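Local atomic coordinates of peroxisomal fatty acid beta-oxidation multifunctional protein MFP2 (Arabidopsis thaliana, PDB entry 2WTB), a protein that carries out the hydration and NAD-dependent dehydrogenation steps of peroxisomal fatty acid beta-oxidation during seed germination. Residues D96-A108 with A201-V215. Numbering follows the deposited sequence.
Sequences DLLEAARKPSVAA and ALDIVGRRKPWVSSV
A201, on the last turns of helix 193-205, meets V106 on strand 105-109, one of the inner strands of the main sheet in the crotonase (enoyl-CoA hydratase) fold; the helix thus packs on the sheet, and the chain after it runs back to the end of helix 88-99. The methyl of A201 is small enough to let the helix lie close: its CB is 3.7 Å from V106 CG2, the branch that stands beside the valine's backbone N and anti to its carbonyl carbon; W200 and A197 also touch this valine.

One turn on, I204 and V205 receive P104, a rigid, compact wedge. I204 CG2 touches P104 CG and CB, while V205 CG2 lies 3.6 Å from P104 CG, P104 and V205 crossing at about a right angle. The helix then ends in a Schellman motif, with R207 at positive phi. R208 folds back to form a salt bridge with D203, NH1 to OD1 2.6 Å, which ties the turn to the helix.

W211 next lays its broad indole over the proline. P104 CG sits 3.7 Å from the centroid of the six-membered ring and 16° off its normal, a CH-pi contact, and I204 CG2 lies over the same face. At the ring's edge, W211 CH2 meets R102 O at 3.6 Å.

Farther along, S213 brings its small hydroxyl beside E99, and S214 OG makes a hydrogen bond with M122 O. The extended side chain of E99, CG anti to N (chi1 -171°), reaches residues 213-215 from the end of its helix. OE1 makes a salt bridge with R153 and packs against V215 CG1, whereas OE2 accepts a weak hydrogen bond from V215 N at 3.3 Å, with an N-H...O angle of 147°.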
ATOM      1  N   ASP A  96      16.340 -27.817  15.432  1.00 54.54           N
ATOM      2  CA  ASP A  96      17.011 -29.051  15.824  1.00 55.81           C
ATOM      3  C   ASP A  96      18.149 -29.426  14.880  1.00 65.89           C
ATOM      4  O   ASP A  96      19.292 -29.581  15.307  1.00 73.49           O
ATOM      5  CB  ASP A  96      16.003 -30.197  15.923  1.00 52.70           C
ATOM      6  CG  ASP A  96      15.045 -30.028  17.088  1.00 76.17           C
ATOM      7  OD1 ASP A  96      15.346 -29.216  17.991  1.00 73.91           O
ATOM      8  OD2 ASP A  96      13.995 -30.708  17.103  1.00 86.41           O
ATOM      9  N   LEU A  97      17.831 -29.569  13.598  1.00 68.08           N
ATOM     10  CA  LEU A  97      18.819 -29.987  12.611  1.00 60.87           C
ATOM     11  C   LEU A  97      19.943 -28.969  12.467  1.00 62.72           C
ATOM     12  O   LEU A  97      21.122 -29.315  12.547  1.00 62.34           O
ATOM     13  CB  LEU A  97      18.153 -30.224  11.254  1.00 55.90           C
ATOM     14  CG  LEU A  97      19.072 -30.623  10.096  1.00 59.39           C
ATOM     15  CD1 LEU A  97      19.815 -31.911  10.415  1.00 62.58           C
ATOM     16  CD2 LEU A  97      18.277 -30.772   8.809  1.00 63.74           C
ATOM     17  N   LEU A  98      19.571 -27.710  12.263  1.00 59.96           N
ATOM     18  CA  LEU A  98      20.540 -26.666  11.952  1.00 52.90           C
ATOM     19  C   LEU A  98      21.176 -26.049  13.196  1.00 54.76           C
ATOM     20  O   LEU A  98      22.380 -26.174  13.413  1.00 55.68           O
ATOM     21  CB  LEU A  98      19.890 -25.582  11.084  1.00 46.68           C
ATOM     22  CG  LEU A  98      20.801 -24.519  10.457  1.00 50.86           C
ATOM     23  CD1 LEU A  98      20.154 -23.911   9.217  1.00 46.42           C
ATOM     24  CD2 LEU A  98      21.165 -23.433  11.460  1.00 41.62           C
ATOM     25  N   GLU A  99      20.365 -25.380  14.007  1.00 49.04           N
ATOM     26  CA  GLU A  99      20.885 -24.620  15.136  1.00 48.35           C
ATOM     27  C   GLU A  99      21.509 -25.503  16.215  1.00 53.57           C
ATOM     28  O   GLU A  99      22.489 -25.115  16.849  1.00 50.09           O
ATOM     29  CB  GLU A  99      19.789 -23.744  15.741  1.00 41.71           C
ATOM     30  CG  GLU A  99      20.293 -22.751  16.779  1.00 35.45           C
ATOM     31  CD  GLU A  99      19.160 -21.989  17.439  1.00 59.02           C
ATOM     32  OE1 GLU A  99      18.195 -22.639  17.900  1.00 53.95           O
ATOM     33  OE2 GLU A  99      19.236 -20.743  17.493  1.00 52.96           O
ATOM     34  N   ALA A 100      20.939 -26.688  16.418  1.00 50.10           N
ATOM     35  CA  ALA A 100      21.411 -27.598  17.457  1.00 49.37           C
ATOM     36  C   ALA A 100      22.399 -28.633  16.922  1.00 52.25           C
ATOM     37  O   ALA A 100      22.611 -29.675  17.542  1.00 64.92           O
ATOM     38  CB  ALA A 100      20.231 -28.289  18.136  1.00 42.13           C
ATOM     39  N   ALA A 101      22.999 -28.342  15.773  1.00 55.00           N
ATOM     40  CA  ALA A 101      23.976 -29.245  15.174  1.00 52.04           C
ATOM     41  C   ALA A 101      25.322 -29.147  15.881  1.00 54.65           C
ATOM     42  O   ALA A 101      25.612 -28.152  16.546  1.00 55.43           O
ATOM     43  CB  ALA A 101      24.136 -28.948  13.690  1.00 37.97           C
ATOM     44  N   ARG A 102      26.139 -30.186  15.738  1.00 58.15           N
ATOM     45  CA  ARG A 102      27.480 -30.176  16.312  1.00 69.16           C
ATOM     46  C   ARG A 102      28.500 -29.585  15.342  1.00 63.40           C
ATOM     47  O   ARG A 102      29.698 -29.838  15.451  1.00 67.04           O
ATOM     48  CB  ARG A 102      27.893 -31.575  16.770  1.00 87.28           C
ATOM     49  CG  ARG A 102      27.490 -31.879  18.210  1.00103.42           C
ATOM     50  CD  ARG A 102      27.783 -33.322  18.599  1.00112.39           C
ATOM     51  NE  ARG A 102      26.807 -34.250  18.036  1.00117.89           N
ATOM     52  CZ  ARG A 102      26.714 -35.531  18.375  1.00123.19           C
ATOM     53  NH1 ARG A 102      27.538 -36.040  19.279  1.00122.26           N
ATOM     54  NH2 ARG A 102      25.794 -36.302  17.811  1.00128.09           N
ATOM     55  N   LYS A 103      28.004 -28.797  14.394  1.00 54.77           N
ATOM     56  CA  LYS A 103      28.851 -28.018  13.502  1.00 52.19           C
ATOM     57  C   LYS A 103      28.236 -26.638  13.319  1.00 58.71           C
ATOM     58  O   LYS A 103      27.048 -26.521  13.012  1.00 59.33           O
ATOM     59  CB  LYS A 103      29.013 -28.714  12.151  1.00 49.28           C
ATOM     60  CG  LYS A 103      29.888 -29.953  12.202  1.00 50.37           C
ATOM     61  CD  LYS A 103      29.984 -30.627  10.845  1.00 51.11           C
ATOM     62  CE  LYS A 103      30.868 -31.863  10.918  1.00 52.17           C
ATOM     63  NZ  LYS A 103      30.882 -32.614   9.636  1.00 57.78           N
ATOM     64  N   PRO A 104      29.046 -25.584  13.506  1.00 61.14           N
ATOM     65  CA  PRO A 104      28.557 -24.202  13.517  1.00 48.48           C
ATOM     66  C   PRO A 104      28.137 -23.732  12.129  1.00 45.48           C
ATOM     67  O   PRO A 104      28.745 -24.120  11.134  1.00 48.82           O
ATOM     68  CB  PRO A 104      29.775 -23.395  13.990  1.00 47.23           C
ATOM     69  CG  PRO A 104      30.819 -24.406  14.387  1.00 59.30           C
ATOM     70  CD  PRO A 104      30.511 -25.645  13.625  1.00 62.73           C
ATOM     71  N   SER A 105      27.098 -22.905  12.077  1.00 39.73           N
ATOM     72  CA  SER A 105      26.658 -22.292  10.833  1.00 35.63           C
ATOM     73  C   SER A 105      26.844 -20.787  10.936  1.00 45.43           C
ATOM     74  O   SER A 105      26.648 -20.202  12.004  1.00 49.42           O
ATOM     75  CB  SER A 105      25.186 -22.607  10.561  1.00 30.82           C
ATOM     76  OG  SER A 105      24.986 -23.988  10.332  1.00 74.78           O
ATOM     77  N   VAL A 106      27.229 -20.165   9.827  1.00 45.97           N
ATOM     78  CA  VAL A 106      27.337 -18.714   9.765  1.00 44.48           C
ATOM     79  C   VAL A 106      26.606 -18.204   8.536  1.00 46.95           C
ATOM     80  O   VAL A 106      26.814 -18.701   7.431  1.00 52.19           O
ATOM     81  CB  VAL A 106      28.800 -18.246   9.706  1.00 40.93           C
ATOM     82  CG1 VAL A 106      28.862 -16.731   9.579  1.00 38.38           C
ATOM     83  CG2 VAL A 106      29.556 -18.710  10.940  1.00 36.15           C
ATOM     84  N   ALA A 107      25.744 -17.215   8.735  1.00 42.97           N
ATOM     85  CA  ALA A 107      25.001 -16.627   7.628  1.00 48.22           C
ATOM     86  C   ALA A 107      25.776 -15.463   7.015  1.00 51.82           C
ATOM     87  O   ALA A 107      26.283 -14.594   7.727  1.00 51.65           O
ATOM     88  CB  ALA A 107      23.624 -16.175   8.089  1.00 30.90           C
ATOM     89  N   ALA A 108      25.872 -15.464   5.689  1.00 47.82           N
ATOM     90  CA  ALA A 108      26.506 -14.376   4.955  1.00 43.01           C
ATOM     91  C   ALA A 108      25.431 -13.572   4.240  1.00 44.34           C
ATOM     92  O   ALA A 108      24.913 -13.992   3.207  1.00 48.66           O
ATOM     93  CB  ALA A 108      27.515 -14.925   3.964  1.00 36.45           C
ATOM     94  N   ALA A 201      33.334 -18.949  10.866  1.00 41.39           N
ATOM     95  CA  ALA A 201      32.874 -20.306  11.143  1.00 39.16           C
ATOM     96  C   ALA A 201      33.966 -21.186  11.748  1.00 49.34           C
ATOM     97  O   ALA A 201      33.709 -21.955  12.673  1.00 49.14           O
ATOM     98  CB  ALA A 201      32.316 -20.941   9.883  1.00 30.13           C
ATOM     99  N   LEU A 202      35.183 -21.074  11.225  1.00 52.32           N
ATOM    100  CA  LEU A 202      36.298 -21.864  11.742  1.00 50.88           C
ATOM    101  C   LEU A 202      36.834 -21.285  13.047  1.00 53.49           C
ATOM    102  O   LEU A 202      37.490 -21.983  13.818  1.00 60.70           O
ATOM    103  CB  LEU A 202      37.418 -21.998  10.706  1.00 54.26           C
ATOM    104  CG  LEU A 202      37.120 -22.903   9.507  1.00 50.08           C
ATOM    105  CD1 LEU A 202      38.408 -23.299   8.803  1.00 54.49           C
ATOM    106  CD2 LEU A 202      36.364 -24.142   9.951  1.00 51.71           C
ATOM    107  N   ASP A 203      36.558 -20.007  13.287  1.00 54.74           N
ATOM    108  CA  ASP A 203      36.875 -19.392  14.569  1.00 53.18           C
ATOM    109  C   ASP A 203      36.072 -20.065  15.681  1.00 48.61           C
ATOM    110  O   ASP A 203      36.596 -20.351  16.757  1.00 47.02           O
ATOM    111  CB  ASP A 203      36.574 -17.891  14.539  1.00 64.36           C
ATOM    112  CG  ASP A 203      37.727 -17.073  13.987  1.00 67.04           C
ATOM    113  OD1 ASP A 203      38.868 -17.582  13.971  1.00 54.46           O
ATOM    114  OD2 ASP A 203      37.495 -15.913  13.580  1.00 74.19           O
ATOM    115  N   ILE A 204      34.796 -20.316  15.407  1.00 43.22           N
ATOM    116  CA  ILE A 204      33.918 -20.969  16.369  1.00 42.38           C
ATOM    117  C   ILE A 204      34.368 -22.403  16.627  1.00 48.46           C
ATOM    118  O   ILE A 204      34.437 -22.843  17.772  1.00 56.64           O
ATOM    119  CB  ILE A 204      32.458 -20.971  15.884  1.00 41.26           C
ATOM    120  CG1 ILE A 204      31.935 -19.538  15.757  1.00 42.21           C
ATOM    121  CG2 ILE A 204      31.583 -21.783  16.824  1.00 41.28           C
ATOM    122  CD1 ILE A 204      30.540 -19.449  15.160  1.00 35.12           C
ATOM    123  N   VAL A 205      34.675 -23.124  15.555  1.00 51.41           N
ATOM    124  CA  VAL A 205      35.177 -24.487  15.667  1.00 44.86           C
ATOM    125  C   VAL A 205      36.456 -24.532  16.500  1.00 53.08           C
ATOM    126  O   VAL A 205      36.710 -25.505  17.212  1.00 65.38           O
ATOM    127  CB  VAL A 205      35.459 -25.095  14.279  1.00 39.71           C
ATOM    128  CG1 VAL A 205      36.340 -26.325  14.406  1.00 42.07           C
ATOM    129  CG2 VAL A 205      34.158 -25.431  13.570  1.00 33.83           C
ATOM    130  N   GLY A 206      37.250 -23.469  16.414  1.00 48.19           N
ATOM    131  CA  GLY A 206      38.528 -23.407  17.100  1.00 42.57           C
ATOM    132  C   GLY A 206      38.484 -22.650  18.412  1.00 47.32           C
ATOM    133  O   GLY A 206      39.513 -22.463  19.064  1.00 55.37           O
ATOM    134  N   ARG A 207      37.291 -22.204  18.794  1.00 40.18           N
ATOM    135  CA  ARG A 207      37.087 -21.548  20.082  1.00 48.32           C
ATOM    136  C   ARG A 207      37.729 -20.169  20.161  1.00 49.80           C
ATOM    137  O   ARG A 207      37.966 -19.654  21.253  1.00 59.47           O
ATOM    138  CB  ARG A 207      37.610 -22.425  21.221  1.00 55.06           C
ATOM    139  CG  ARG A 207      36.937 -23.780  21.321  1.00 77.88           C
ATOM    140  CD  ARG A 207      37.771 -24.742  22.146  1.00 96.34           C
ATOM    141  NE  ARG A 207      39.103 -24.928  21.577  1.00106.81           N
ATOM    142  CZ  ARG A 207      39.392 -25.809  20.624  1.00111.30           C
ATOM    143  NH1 ARG A 207      38.440 -26.589  20.130  1.00107.70           N
ATOM    144  NH2 ARG A 207      40.632 -25.912  20.168  1.00112.09           N
ATOM    145  N   ARG A 208      38.022 -19.574  19.010  1.00 52.22           N
ATOM    146  CA  ARG A 208      38.515 -18.204  18.984  1.00 56.90           C
ATOM    147  C   ARG A 208      37.318 -17.277  19.095  1.00 52.99           C
ATOM    148  O   ARG A 208      37.458 -16.089  19.376  1.00 56.35           O
ATOM    149  CB  ARG A 208      39.294 -17.917  17.698  1.00 62.99           C
ATOM    150  CG  ARG A 208      40.535 -18.776  17.516  1.00 58.52           C
ATOM    151  CD  ARG A 208      41.191 -18.530  16.162  1.00 55.47           C
ATOM    152  NE  ARG A 208      41.677 -19.775  15.573  1.00 48.39           N
ATOM    153  CZ  ARG A 208      41.063 -20.426  14.591  1.00 52.60           C
ATOM    154  NH1 ARG A 208      39.945 -19.942  14.070  1.00 60.35           N
ATOM    155  NH2 ARG A 208      41.569 -21.557  14.120  1.00 68.63           N
ATOM    156  N   LYS A 209      36.136 -17.842  18.873  1.00 47.62           N
ATOM    157  CA  LYS A 209      34.890 -17.100  19.004  1.00 51.39           C
ATOM    158  C   LYS A 209      33.798 -17.961  19.633  1.00 55.67           C
ATOM    159  O   LYS A 209      33.801 -19.187  19.486  1.00 47.26           O
ATOM    160  CB  LYS A 209      34.442 -16.559  17.646  1.00 47.74           C
ATOM    161  CG  LYS A 209      35.302 -15.414  17.147  1.00 55.30           C
ATOM    162  CD  LYS A 209      34.709 -14.763  15.914  1.00 67.24           C
ATOM    163  CE  LYS A 209      35.406 -13.449  15.618  1.00 70.43           C
ATOM    164  NZ  LYS A 209      35.331 -12.536  16.792  1.00 68.03           N
ATOM    165  N   PRO A 210      32.861 -17.312  20.344  1.00 47.44           N
ATOM    166  CA  PRO A 210      31.752 -17.944  21.064  1.00 42.77           C
ATOM    167  C   PRO A 210      30.861 -18.781  20.155  1.00 50.35           C
ATOM    168  O   PRO A 210      30.659 -18.433  18.994  1.00 54.11           O
ATOM    169  CB  PRO A 210      30.956 -16.748  21.591  1.00 36.38           C
ATOM    170  CG  PRO A 210      31.931 -15.640  21.659  1.00 40.49           C
ATOM    171  CD  PRO A 210      32.853 -15.848  20.504  1.00 45.88           C
ATOM    172  N   TRP A 211      30.329 -19.873  20.692  1.00 55.15           N
ATOM    173  CA  TRP A 211      29.375 -20.700  19.965  1.00 48.09           C
ATOM    174  C   TRP A 211      27.985 -20.501  20.557  1.00 43.75           C
ATOM    175  O   TRP A 211      27.551 -21.270  21.410  1.00 48.13           O
ATOM    176  CB  TRP A 211      29.773 -22.172  20.049  1.00 36.95           C
ATOM    177  CG  TRP A 211      29.014 -23.050  19.102  1.00 49.18           C
ATOM    178  CD1 TRP A 211      27.739 -22.861  18.653  1.00 46.97           C
ATOM    179  CD2 TRP A 211      29.473 -24.267  18.501  1.00 49.19           C
ATOM    180  NE1 TRP A 211      27.382 -23.878  17.803  1.00 48.22           N
ATOM    181  CE2 TRP A 211      28.427 -24.756  17.696  1.00 48.40           C
ATOM    182  CE3 TRP A 211      30.670 -24.988  18.565  1.00 55.33           C
ATOM    183  CZ2 TRP A 211      28.540 -25.933  16.960  1.00 52.69           C
ATOM    184  CZ3 TRP A 211      30.779 -26.158  17.833  1.00 58.04           C
ATOM    185  CH2 TRP A 211      29.720 -26.618  17.041  1.00 56.72           C
ATOM    186  N   VAL A 212      27.287 -19.470  20.093  1.00 46.14           N
ATOM    187  CA  VAL A 212      26.016 -19.069  20.686  1.00 34.77           C
ATOM    188  C   VAL A 212      24.780 -19.594  19.953  1.00 50.47           C
ATOM    189  O   VAL A 212      24.690 -19.506  18.730  1.00 47.29           O
ATOM    190  CB  VAL A 212      25.913 -17.534  20.762  1.00 40.01           C
ATOM    191  CG1 VAL A 212      24.576 -17.114  21.350  1.00 53.70           C
ATOM    192  CG2 VAL A 212      27.066 -16.969  21.574  1.00 44.35           C
ATOM    193  N   SER A 213      23.831 -20.135  20.711  1.00 50.91           N
ATOM    194  CA  SER A 213      22.507 -20.463  20.185  1.00 45.06           C
ATOM    195  C   SER A 213      21.521 -19.357  20.541  1.00 49.39           C
ATOM    196  O   SER A 213      21.249 -19.111  21.716  1.00 66.76           O
ATOM    197  CB  SER A 213      22.006 -21.800  20.732  1.00 47.16           C
ATOM    198  OG  SER A 213      22.573 -22.890  20.027  1.00 58.16           O
ATOM    199  N   SER A 214      20.988 -18.698  19.520  1.00 43.51           N
ATOM    200  CA  SER A 214      20.094 -17.562  19.706  1.00 43.43           C
ATOM    201  C   SER A 214      18.820 -17.926  20.468  1.00 56.89           C
ATOM    202  O   SER A 214      18.305 -17.126  21.250  1.00 64.12           O
ATOM    203  CB  SER A 214      19.722 -16.959  18.349  1.00 47.60           C
ATOM    204  OG  SER A 214      20.858 -16.868  17.505  1.00 50.76           O
ATOM    205  N   VAL A 215      18.315 -19.132  20.236  1.00 52.27           N
ATOM    206  CA  VAL A 215      17.014 -19.522  20.765  1.00 52.21           C
ATOM    207  C   VAL A 215      17.029 -19.707  22.282  1.00 47.02           C
ATOM    208  O   VAL A 215      16.009 -19.522  22.944  1.00 59.09           O
ATOM    209  CB  VAL A 215      16.483 -20.804  20.087  1.00 51.74           C
ATOM    210  CG1 VAL A 215      16.918 -22.038  20.864  1.00 45.62           C
ATOM    211  CG2 VAL A 215      14.968 -20.753  19.980  1.00 60.60           C
TER